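Local coordinates for nonsense-mediated mRNA decay protein 2 (PDB 4LUN) that takes part in nonsense-mediated decay of mRNAs with premature stop codons and interacts through its C-terminal part with the Upf1 protein, at residues 9-12 and 13-17; 116-119 and 120-123; 280-283 and 284-288. All coordinates share one frame; numbering follows the deposited sequence.

Contact 1. Residues 9-12 and 13-17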
ATOM      1  N   LEU A   9      21.004  -1.392   2.435  1.00 22.02           N
ATOM      2  CA  LEU A   9      20.200  -2.598   2.270  1.00 22.50           C
ATOM      3  C   LEU A   9      19.918  -2.875   0.803  1.00 23.03           C
ATOM      4  O   LEU A   9      19.940  -4.029   0.371  1.00 22.55           O
ATOM      5  CB  LEU A   9      18.869  -2.460   3.010  1.00 23.13           C
ATOM      6  CG  LEU A   9      18.916  -2.580   4.534  1.00 28.29           C
ATOM      7  CD1 LEU A   9      17.557  -2.252   5.128  1.00 20.90           C
ATOM      8  CD2 LEU A   9      19.350  -3.981   4.944  1.00 25.60           C
ATOM      9  N   HIS A  10      19.623  -1.818   0.052  1.00 22.09           N
ATOM     10  CA  HIS A  10      19.369  -1.954  -1.384  1.00 19.94           C
ATOM     11  C   HIS A  10      20.555  -2.616  -2.081  1.00 20.71           C
ATOM     12  O   HIS A  10      20.378  -3.523  -2.897  1.00 22.41           O
ATOM     13  CB  HIS A  10      19.028  -0.606  -2.027  1.00 23.41           C
ATOM     14  CG  HIS A  10      18.454  -0.734  -3.402  1.00 21.47           C
ATOM     15  ND1 HIS A  10      19.237  -0.916  -4.522  1.00 21.31           N
ATOM     16  CD2 HIS A  10      17.172  -0.732  -3.837  1.00 18.31           C
ATOM     17  CE1 HIS A  10      18.461  -1.018  -5.588  1.00 23.54           C
ATOM     18  NE2 HIS A  10      17.204  -0.917  -5.195  1.00 20.84           N
ATOM     19  N   ASP A  11      21.764  -2.184  -1.739  1.00 21.94           N
ATOM     20  CA  ASP A  11      22.966  -2.775  -2.335  1.00 24.55           C
ATOM     21  C   ASP A  11      23.099  -4.258  -1.988  1.00 22.73           C
ATOM     22  O   ASP A  11      23.340  -5.089  -2.866  1.00 26.51           O
ATOM     23  CB  ASP A  11      24.223  -2.005  -1.909  1.00 27.32           C
ATOM     24  CG  ASP A  11      25.483  -2.511  -2.600  1.00 42.85           C
ATOM     25  OD1 ASP A  11      25.377  -3.071  -3.715  1.00 43.71           O
ATOM     26  OD2 ASP A  11      26.581  -2.342  -2.031  1.00 50.87           O
ATOM     27  N   LEU A  12      22.922  -4.588  -0.709  1.00 22.34           N
ATOM     28  CA  LEU A  12      22.955  -5.971  -0.262  1.00 26.60           C
ATOM     29  C   LEU A  12      21.834  -6.802  -0.879  1.00 25.12           C
ATOM     30  O   LEU A  12      22.055  -7.926  -1.308  1.00 21.75           O
ATOM     31  CB  LEU A  12      22.858  -6.045   1.263  1.00 27.81           C
ATOM     32  CG  LEU A  12      24.059  -5.533   2.056  1.00 30.60           C
ATOM     33  CD1 LEU A  12      23.719  -5.459   3.534  1.00 35.33           C
ATOM     34  CD2 LEU A  12      25.268  -6.431   1.841  1.00 31.58           C
ATOM     35  N   ASN A  13      20.625  -6.249  -0.922  1.00 19.64           N
ATOM     36  CA  ASN A  13      19.502  -7.007  -1.447  1.00 20.37           C
ATOM     37  C   ASN A  13      19.627  -7.222  -2.950  1.00 18.22           C
ATOM     38  O   ASN A  13      19.169  -8.227  -3.484  1.00 19.96           O
ATOM     39  CB  ASN A  13      18.179  -6.320  -1.072  1.00 16.92           C
ATOM     40  CG  ASN A  13      17.881  -6.425   0.413  1.00 22.51           C
ATOM     41  OD1 ASN A  13      18.298  -7.385   1.064  1.00 21.46           O
ATOM     42  ND2 ASN A  13      17.163  -5.445   0.961  1.00 19.81           N
ATOM     43  N   THR A  14      20.256  -6.268  -3.630  1.00 19.93           N
ATOM     44  CA  THR A  14      20.431  -6.369  -5.070  1.00 19.63           C
ATOM     45  C   THR A  14      21.487  -7.440  -5.360  1.00 23.47           C
ATOM     46  O   THR A  14      21.339  -8.253  -6.272  1.00 21.78           O
ATOM     47  CB  THR A  14      20.840  -5.017  -5.680  1.00 20.95           C
ATOM     48  OG1 THR A  14      19.777  -4.061  -5.506  1.00 20.88           O
ATOM     49  CG2 THR A  14      21.143  -5.171  -7.168  1.00 23.80           C
ATOM     50  N   ARG A  15      22.540  -7.461  -4.554  1.00 20.50           N
ATOM     51  CA  ARG A  15      23.561  -8.501  -4.689  1.00 25.46           C
ATOM     52  C   ARG A  15      22.985  -9.893  -4.444  1.00 22.46           C
ATOM     53  O   ARG A  15      23.306 -10.840  -5.162  1.00 25.84           O
ATOM     54  CB  ARG A  15      24.749  -8.220  -3.766  1.00 30.23           C
ATOM     55  CG  ARG A  15      25.549  -7.001  -4.201  1.00 30.23           C
ATOM     56  CD  ARG A  15      26.990  -7.080  -3.754  1.00 46.58           C
ATOM     57  NE  ARG A  15      27.151  -6.820  -2.329  1.00 49.96           N
ATOM     58  CZ  ARG A  15      27.810  -7.616  -1.493  1.00 49.02           C
ATOM     59  NH1 ARG A  15      28.365  -8.736  -1.937  1.00 48.77           N
ATOM     60  NH2 ARG A  15      27.909  -7.293  -0.211  1.00 47.53           N
ATOM     61  N   ALA A  16      22.109 -10.016  -3.447  1.00 21.73           N
ATOM     62  CA  ALA A  16      21.454 -11.291  -3.181  1.00 22.68           C
ATOM     63  C   ALA A  16      20.581 -11.734  -4.353  1.00 26.09           C
ATOM     64  O   ALA A  16      20.583 -12.913  -4.713  1.00 26.33           O
ATOM     65  CB  ALA A  16      20.641 -11.237  -1.883  1.00 24.21           C
ATOM     66  N   TRP A  17      19.845 -10.798  -4.954  1.00 22.28           N
ATOM     67  CA  TRP A  17      19.065 -11.124  -6.138  1.00 18.92           C
ATOM     68  C   TRP A  17      20.003 -11.588  -7.247  1.00 26.24           C
ATOM     69  O   TRP A  17      19.627 -12.405  -8.082  1.00 27.74           O
ATOM     70  CB  TRP A  17      18.234  -9.935  -6.618  1.00 21.58           C
ATOM     71  CG  TRP A  17      16.832  -9.872  -6.041  1.00 20.26           C
ATOM     72  CD1 TRP A  17      16.290  -8.843  -5.325  1.00 19.73           C
ATOM     73  CD2 TRP A  17      15.796 -10.866  -6.164  1.00 22.32           C
ATOM     74  NE1 TRP A  17      14.994  -9.139  -4.980  1.00 19.00           N
ATOM     75  CE2 TRP A  17      14.666 -10.362  -5.481  1.00 22.50           C
ATOM     76  CE3 TRP A  17      15.723 -12.123  -6.773  1.00 21.70           C
ATOM     77  CZ2 TRP A  17      13.468 -11.088  -5.394  1.00 21.77           C
ATOM     78  CZ3 TRP A  17      14.529 -12.839  -6.681  1.00 23.92           C
ATOM     79  CH2 TRP A  17      13.421 -12.318  -5.996  1.00 23.98           C
TER

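Contact 2. Residues 116-119 and 120-123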
ATOM      1  N   PHE A 116       2.185 -12.310  -1.077  1.00 21.68           N
ATOM      2  CA  PHE A 116       1.903 -10.991  -0.517  1.00 19.12           C
ATOM      3  C   PHE A 116       1.046 -10.133  -1.462  1.00 22.35           C
ATOM      4  O   PHE A 116       0.177  -9.391  -1.011  1.00 21.64           O
ATOM      5  CB  PHE A 116       3.199 -10.256  -0.141  1.00 22.10           C
ATOM      6  CG  PHE A 116       2.965  -8.997   0.654  1.00 17.47           C
ATOM      7  CD1 PHE A 116       2.881  -9.034   2.038  1.00 29.15           C
ATOM      8  CD2 PHE A 116       2.795  -7.781   0.013  1.00 22.77           C
ATOM      9  CE1 PHE A 116       2.640  -7.868   2.773  1.00 26.43           C
ATOM     10  CE2 PHE A 116       2.568  -6.620   0.734  1.00 20.64           C
ATOM     11  CZ  PHE A 116       2.486  -6.661   2.114  1.00 23.42           C
ATOM     12  N   LEU A 117       1.268 -10.256  -2.767  1.00 19.73           N
ATOM     13  CA  LEU A 117       0.547  -9.452  -3.756  1.00 16.92           C
ATOM     14  C   LEU A 117      -0.950  -9.758  -3.789  1.00 17.14           C
ATOM     15  O   LEU A 117      -1.746  -8.957  -4.301  1.00 18.36           O
ATOM     16  CB  LEU A 117       1.162  -9.642  -5.148  1.00 15.65           C
ATOM     17  CG  LEU A 117       2.520  -8.971  -5.373  1.00 18.28           C
ATOM     18  CD1 LEU A 117       3.180  -9.488  -6.664  1.00 16.02           C
ATOM     19  CD2 LEU A 117       2.330  -7.447  -5.441  1.00 15.99           C
ATOM     20  N   GLN A 118      -1.329 -10.921  -3.257  1.00 19.67           N
ATOM     21  CA  GLN A 118      -2.744 -11.286  -3.196  1.00 20.16           C
ATOM     22  C   GLN A 118      -3.511 -10.281  -2.340  1.00 18.45           C
ATOM     23  O   GLN A 118      -4.721 -10.112  -2.500  1.00 19.35           O
ATOM     24  CB  GLN A 118      -2.908 -12.704  -2.645  1.00 22.41           C
ATOM     25  CG  GLN A 118      -4.342 -13.215  -2.599  1.00 29.83           C
ATOM     26  CD  GLN A 118      -5.014 -13.240  -3.962  1.00 39.03           C
ATOM     27  OE1 GLN A 118      -4.399 -13.593  -4.966  1.00 38.68           O
ATOM     28  NE2 GLN A 118      -6.292 -12.865  -3.999  1.00 39.42           N
ATOM     29  N   ALA A 119      -2.796  -9.573  -1.464  1.00 16.11           N
ATOM     30  CA  ALA A 119      -3.423  -8.577  -0.585  1.00 19.28           C
ATOM     31  C   ALA A 119      -4.020  -7.396  -1.349  1.00 18.43           C
ATOM     32  O   ALA A 119      -4.840  -6.625  -0.820  1.00 18.70           O
ATOM     33  CB  ALA A 119      -2.415  -8.079   0.434  1.00 22.60           C
ATOM     34  N   PHE A 120      -3.608  -7.254  -2.610  1.00 18.03           N
ATOM     35  CA  PHE A 120      -4.010  -6.132  -3.427  1.00 14.55           C
ATOM     36  C   PHE A 120      -5.094  -6.473  -4.444  1.00 14.17           C
ATOM     37  O   PHE A 120      -5.578  -5.597  -5.148  1.00 18.09           O
ATOM     38  CB  PHE A 120      -2.771  -5.543  -4.132  1.00 13.29           C
ATOM     39  CG  PHE A 120      -1.732  -5.053  -3.171  1.00 14.00           C
ATOM     40  CD1 PHE A 120      -2.083  -4.154  -2.171  1.00 14.29           C
ATOM     41  CD2 PHE A 120      -0.432  -5.505  -3.240  1.00 12.36           C
ATOM     42  CE1 PHE A 120      -1.149  -3.704  -1.257  1.00 15.62           C
ATOM     43  CE2 PHE A 120       0.523  -5.072  -2.326  1.00 16.10           C
ATOM     44  CZ  PHE A 120       0.159  -4.163  -1.330  1.00 15.19           C
ATOM     45  N   GLU A 121      -5.483  -7.743  -4.522  1.00 14.14           N
ATOM     46  CA  GLU A 121      -6.586  -8.101  -5.411  1.00 14.29           C
ATOM     47  C   GLU A 121      -7.869  -7.491  -4.841  1.00 18.35           C
ATOM     48  O   GLU A 121      -8.171  -7.666  -3.656  1.00 19.35           O
ATOM     49  CB  GLU A 121      -6.698  -9.629  -5.509  1.00 18.79           C
ATOM     50  CG  GLU A 121      -7.823 -10.133  -6.437  1.00 24.68           C
ATOM     51  CD  GLU A 121      -7.456 -10.108  -7.917  1.00 28.52           C
ATOM     52  OE1 GLU A 121      -6.327 -10.514  -8.260  1.00 22.69           O
ATOM     53  OE2 GLU A 121      -8.303  -9.700  -8.747  1.00 30.85           O
ATOM     54  N   ASN A 122      -8.607  -6.762  -5.671  1.00 14.84           N
ATOM     55  CA  ASN A 122      -9.853  -6.148  -5.214  1.00 14.68           C
ATOM     56  C   ASN A 122     -10.877  -7.217  -4.885  1.00 17.81           C
ATOM     57  O   ASN A 122     -10.880  -8.296  -5.491  1.00 17.41           O
ATOM     58  CB  ASN A 122     -10.437  -5.224  -6.283  1.00 15.93           C
ATOM     59  CG  ASN A 122      -9.664  -3.926  -6.447  1.00 13.60           C
ATOM     60  OD1 ASN A 122      -8.887  -3.526  -5.572  1.00 16.99           O
ATOM     61  ND2 ASN A 122      -9.855  -3.281  -7.589  1.00 14.47           N
ATOM     62  N   PRO A 123     -11.771  -6.919  -3.936  1.00 16.44           N
ATOM     63  CA  PRO A 123     -12.896  -7.830  -3.719  1.00 17.42           C
ATOM     64  C   PRO A 123     -13.675  -7.957  -5.020  1.00 17.33           C
ATOM     65  O   PRO A 123     -13.682  -7.028  -5.820  1.00 17.87           O
ATOM     66  CB  PRO A 123     -13.741  -7.108  -2.663  1.00 19.43           C
ATOM     67  CG  PRO A 123     -12.785  -6.191  -1.962  1.00 16.76           C
ATOM     68  CD  PRO A 123     -11.794  -5.759  -3.027  1.00 14.67           C
TER
HETATM   69  O   HOH W   1      -6.180 -13.602  -7.330  1.00 34.16           O
HETATM   70  O   HOH W   2      -7.331  -6.018  -1.787  1.00 18.86           O

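Contact 3. Residues 280-283 and 284-288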
ATOM      1  N   GLU A 280     -33.355  14.279   3.334  1.00 19.56           N
ATOM      2  CA  GLU A 280     -33.137  12.840   3.433  1.00 23.09           C
ATOM      3  C   GLU A 280     -32.140  12.332   2.393  1.00 20.06           C
ATOM      4  O   GLU A 280     -31.285  11.494   2.695  1.00 21.26           O
ATOM      5  CB  GLU A 280     -34.457  12.073   3.325  1.00 26.91           C
ATOM      6  CG  GLU A 280     -35.461  12.373   4.437  1.00 33.52           C
ATOM      7  CD  GLU A 280     -34.939  12.065   5.837  1.00 36.03           C
ATOM      8  OE1 GLU A 280     -33.952  11.305   5.982  1.00 41.03           O
ATOM      9  OE2 GLU A 280     -35.530  12.591   6.803  1.00 35.32           O
ATOM     10  N   GLU A 281     -32.245  12.837   1.170  1.00 18.59           N
ATOM     11  CA  GLU A 281     -31.291  12.449   0.133  1.00 19.05           C
ATOM     12  C   GLU A 281     -29.935  13.100   0.397  1.00 15.85           C
ATOM     13  O   GLU A 281     -28.878  12.502   0.193  1.00 18.46           O
ATOM     14  CB  GLU A 281     -31.802  12.831  -1.258  1.00 21.59           C
ATOM     15  CG  GLU A 281     -30.881  12.330  -2.362  1.00 22.36           C
ATOM     16  CD  GLU A 281     -31.444  12.524  -3.762  1.00 43.28           C
ATOM     17  OE1 GLU A 281     -32.640  12.872  -3.895  1.00 37.35           O
ATOM     18  OE2 GLU A 281     -30.677  12.321  -4.732  1.00 48.05           O
ATOM     19  N   TYR A 282     -29.979  14.345   0.853  1.00 17.39           N
ATOM     20  CA  TYR A 282     -28.777  15.095   1.216  1.00 16.24           C
ATOM     21  C   TYR A 282     -27.940  14.317   2.226  1.00 17.79           C
ATOM     22  O   TYR A 282     -26.722  14.209   2.089  1.00 18.70           O
ATOM     23  CB  TYR A 282     -29.216  16.438   1.817  1.00 16.83           C
ATOM     24  CG  TYR A 282     -28.104  17.260   2.434  1.00 17.53           C
ATOM     25  CD1 TYR A 282     -27.370  18.154   1.660  1.00 16.65           C
ATOM     26  CD2 TYR A 282     -27.816  17.167   3.796  1.00 17.00           C
ATOM     27  CE1 TYR A 282     -26.359  18.917   2.224  1.00 17.96           C
ATOM     28  CE2 TYR A 282     -26.816  17.923   4.368  1.00 21.71           C
ATOM     29  CZ  TYR A 282     -26.093  18.802   3.582  1.00 19.90           C
ATOM     30  OH  TYR A 282     -25.096  19.565   4.157  1.00 20.66           O
ATOM     31  N   ASP A 283     -28.600  13.777   3.248  1.00 18.20           N
ATOM     32  CA  ASP A 283     -27.908  13.045   4.312  1.00 20.01           C
ATOM     33  C   ASP A 283     -27.131  11.831   3.786  1.00 21.78           C
ATOM     34  O   ASP A 283     -26.069  11.492   4.306  1.00 23.26           O
ATOM     35  CB  ASP A 283     -28.895  12.613   5.402  1.00 17.88           C
ATOM     36  CG  ASP A 283     -29.241  13.737   6.364  1.00 30.05           C
ATOM     37  OD1 ASP A 283     -28.621  14.817   6.279  1.00 28.43           O
ATOM     38  OD2 ASP A 283     -30.128  13.537   7.226  1.00 30.32           O
ATOM     39  N   LYS A 284     -27.655  11.199   2.742  1.00 19.44           N
ATOM     40  CA  LYS A 284     -26.981  10.070   2.103  1.00 23.57           C
ATOM     41  C   LYS A 284     -25.771  10.476   1.269  1.00 23.36           C
ATOM     42  O   LYS A 284     -24.808   9.720   1.162  1.00 26.71           O
ATOM     43  CB  LYS A 284     -27.955   9.296   1.208  1.00 30.21           C
ATOM     44  CG  LYS A 284     -29.063   8.576   1.955  1.00 31.32           C
ATOM     45  CD  LYS A 284     -29.889   7.723   0.994  1.00 43.22           C
ATOM     46  CE  LYS A 284     -31.047   7.033   1.701  1.00 41.44           C
ATOM     47  NZ  LYS A 284     -32.312   7.806   1.579  1.00 46.77           N
ATOM     48  N   LEU A 285     -25.824  11.661   0.664  1.00 18.47           N
ATOM     49  CA  LEU A 285     -24.751  12.110  -0.213  1.00 19.32           C
ATOM     50  C   LEU A 285     -23.639  12.846   0.514  1.00 18.80           C
ATOM     51  O   LEU A 285     -22.489  12.822   0.078  1.00 19.57           O
ATOM     52  CB  LEU A 285     -25.303  13.026  -1.303  1.00 21.02           C
ATOM     53  CG  LEU A 285     -26.006  12.351  -2.473  1.00 26.21           C
ATOM     54  CD1 LEU A 285     -26.518  13.417  -3.432  1.00 26.29           C
ATOM     55  CD2 LEU A 285     -25.042  11.391  -3.178  1.00 30.31           C
ATOM     56  N   LEU A 286     -23.982  13.519   1.607  1.00 17.82           N
ATOM     57  CA  LEU A 286     -23.013  14.399   2.269  1.00 18.46           C
ATOM     58  C   LEU A 286     -21.694  13.720   2.684  1.00 19.89           C
ATOM     59  O   LEU A 286     -20.613  14.260   2.407  1.00 17.63           O
ATOM     60  CB  LEU A 286     -23.657  15.140   3.453  1.00 17.90           C
ATOM     61  CG  LEU A 286     -22.731  16.124   4.179  1.00 20.69           C
ATOM     62  CD1 LEU A 286     -22.309  17.276   3.283  1.00 18.81           C
ATOM     63  CD2 LEU A 286     -23.356  16.653   5.457  1.00 22.80           C
ATOM     64  N   PRO A 287     -21.759  12.533   3.319  1.00 18.49           N
ATOM     65  CA  PRO A 287     -20.495  11.889   3.696  1.00 18.60           C
ATOM     66  C   PRO A 287     -19.622  11.555   2.490  1.00 19.65           C
ATOM     67  O   PRO A 287     -18.395  11.591   2.596  1.00 18.98           O
ATOM     68  CB  PRO A 287     -20.955  10.592   4.382  1.00 22.93           C
ATOM     69  CG  PRO A 287     -22.328  10.850   4.815  1.00 25.86           C
ATOM     70  CD  PRO A 287     -22.920  11.747   3.775  1.00 20.51           C
ATOM     71  N   ILE A 288     -20.238  11.231   1.357  1.00 16.72           N
ATOM     72  CA  ILE A 288     -19.469  10.952   0.147  1.00 16.94           C
ATOM     73  C   ILE A 288     -18.837  12.246  -0.334  1.00 16.70           C
ATOM     74  O   ILE A 288     -17.669  12.270  -0.724  1.00 15.72           O
ATOM     75  CB  ILE A 288     -20.357  10.399  -0.972  1.00 17.10           C
ATOM     76  CG1 ILE A 288     -21.179   9.213  -0.456  1.00 23.11           C
ATOM     77  CG2 ILE A 288     -19.516   9.990  -2.154  1.00 18.30           C
ATOM     78  CD1 ILE A 288     -22.193   8.696  -1.461  1.00 22.41           C
TER

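Contact 1. Residues 9-12 and 13-17
Thr14 and His10 meet at one backbone oxygen, and the evidence for a double grip is direct. His10 O receives the hydroxyl Thr14 OG1 at 2.7 Å and the amide Thr14 N at 2.8 Å, the two donors arriving from opposite faces of the carbonyl plane. The hydroxyl lies above that plane, 36° out of it, because chi1 of Thr14 (-64°) puts OG1 beside its own backbone N and turns it back over the preceding turn. The imidazole of His10 comes up to the same hydroxyl at an angle, its CE1 3.3 Å from Thr14 OG1.

The remaining backbone bonds follow the i to i+4 rule: Asn13 N to Leu9 O is 2.7 Å, and Ala16 N to Leu12 O is 3.0 Å. This is regular alpha-helix, the last two and a half turns of the N-terminal helix 3-17. Asn13 faces inward, its ND2 bonded to Val153 O and Ser98 OG and its OD1 to Gln102, which ties the helix to helix 87-104 and the 153-155 loop.

Arg15 folds back over the previous turn: its NH2 lies 3.5 Å from Leu12 CD2. Asp11 OD1 stays 4.4 Å from Arg15 NE, too long for a salt bridge, with carboxylate and guanidinium planes 52° apart; Arg15 NH1 forms one with Glu20.

Contact 2. Residues 116-119 and 120-123
Phe120 and Glu121 close back on Leu117 and Gln118 through bonds of the i to i+3 kind. Phe120 N donates to Leu117 O at 3.0 Å with a nearly straight N-H, and Glu121 N to Gln118 O at 3.2 Å. Both donors stand well above the acceptor carbonyl planes, and Ala119 N to Phe116 O repeats the pattern just before. The phi and psi angles are helix-like from Phe116 to Ala119, drift at Phe120, and become extended at Glu121, where the chain straightens.

Among the side chains, Phe120 does most of the touching. Its CG lies anti to the carbonyl carbon (chi1 -60°), which swings the ring back toward the preceding turn. CE2 of Phe120 meets CE2 of Phe116 at 4.0 Å, the ring planes inclined at 72°, and Phe120 CD2 lies 4.0 Å from Leu117 CD2. This buried apolar side continues onto Leu80 and Leu81 of helix 69-81, Phe147 of helix 130-152, and Ile186 of helix 182-190.

Gln118 NE2 packs against Glu121 CB at 3.6 Å, the amide and carboxylate planes only 15° apart. Water 1 lies between Gln118 OE1 and Glu121 OE1, although the latter also accepts from Phe171 N. Water 2 bridges Ala119 O (2.7 Å) and Glu121 O (2.6 Å), taking up two carbonyls where the regular bonding has stopped.

Two overlapping type I turns, 117-120 and 118-121, carry the chain out of helix 106-116 into the loop before helix 130-152, an inter-helix connection of the all-helical, HEAT-repeat-like MIF4G domain.

Contact 3. Residues 280-283 and 284-288
Glu280 meets Lys284 one turn on, but loosely: Glu280 O is 3.6 Å from Lys284 N and 4.0 Å from Lys284 NZ. The carboxylate of Glu280 pairs with Arg275.

At Glu281 the carbonyl oxygen receives Leu285 N at 3.2 Å, in the carbonyl plane, and a weak bond from Lys284 N.

Tyr282 makes the main side-chain contact. Its CG is anti to the backbone N (chi1 172°), as is that of Leu286 (-178°), and the two side chains run side by side, pointing the same way. Leu286 CB lies over one face of the ring, offset toward its rim; CD2 of Leu286 reaches Tyr282 CE2 at 3.8 Å and Tyr282 OH at 3.6 Å. The hydroxyl is hydrogen-bonded to His312, which belongs to the C-terminal tag. Leu286 N donates to Tyr282 O at 2.9 Å.

Asp283 O faces a carbon, Pro287 CD at 3.2 Å, since proline offers no N-H; the helix kinks there. Asp283 OD2 pairs with Arg275.

Helix 277-303 thus lies antiparallel along helix 231-271: Glu281 and Leu285 touch Leu260, Tyr282 touches Gln261, and Ile288, further along, touches Leu253.

Overall arrangement
The three contacts come in series along a single chain whose only regular secondary structure is helix. Contact 1 lies on the N-terminal helix 3-17, contact 2 in the connection between helices 106-116 and 130-152, and contact 3 on helix 277-303. None touches another: the nearest atoms of contacts 1 and 2 are about 10 Å apart, and those of contacts 2 and 3 about 17 Å. Contacts 1 and 3 lie on opposite sides of the chain's centre, their own centres about 51 Å apart, whereas contact 2 is about 10 Å from that centre. Contact 2 thus lies near the middle of this N-terminal mIF4G fragment of Upf2, the others on helices farther out (about 22 and 29 Å).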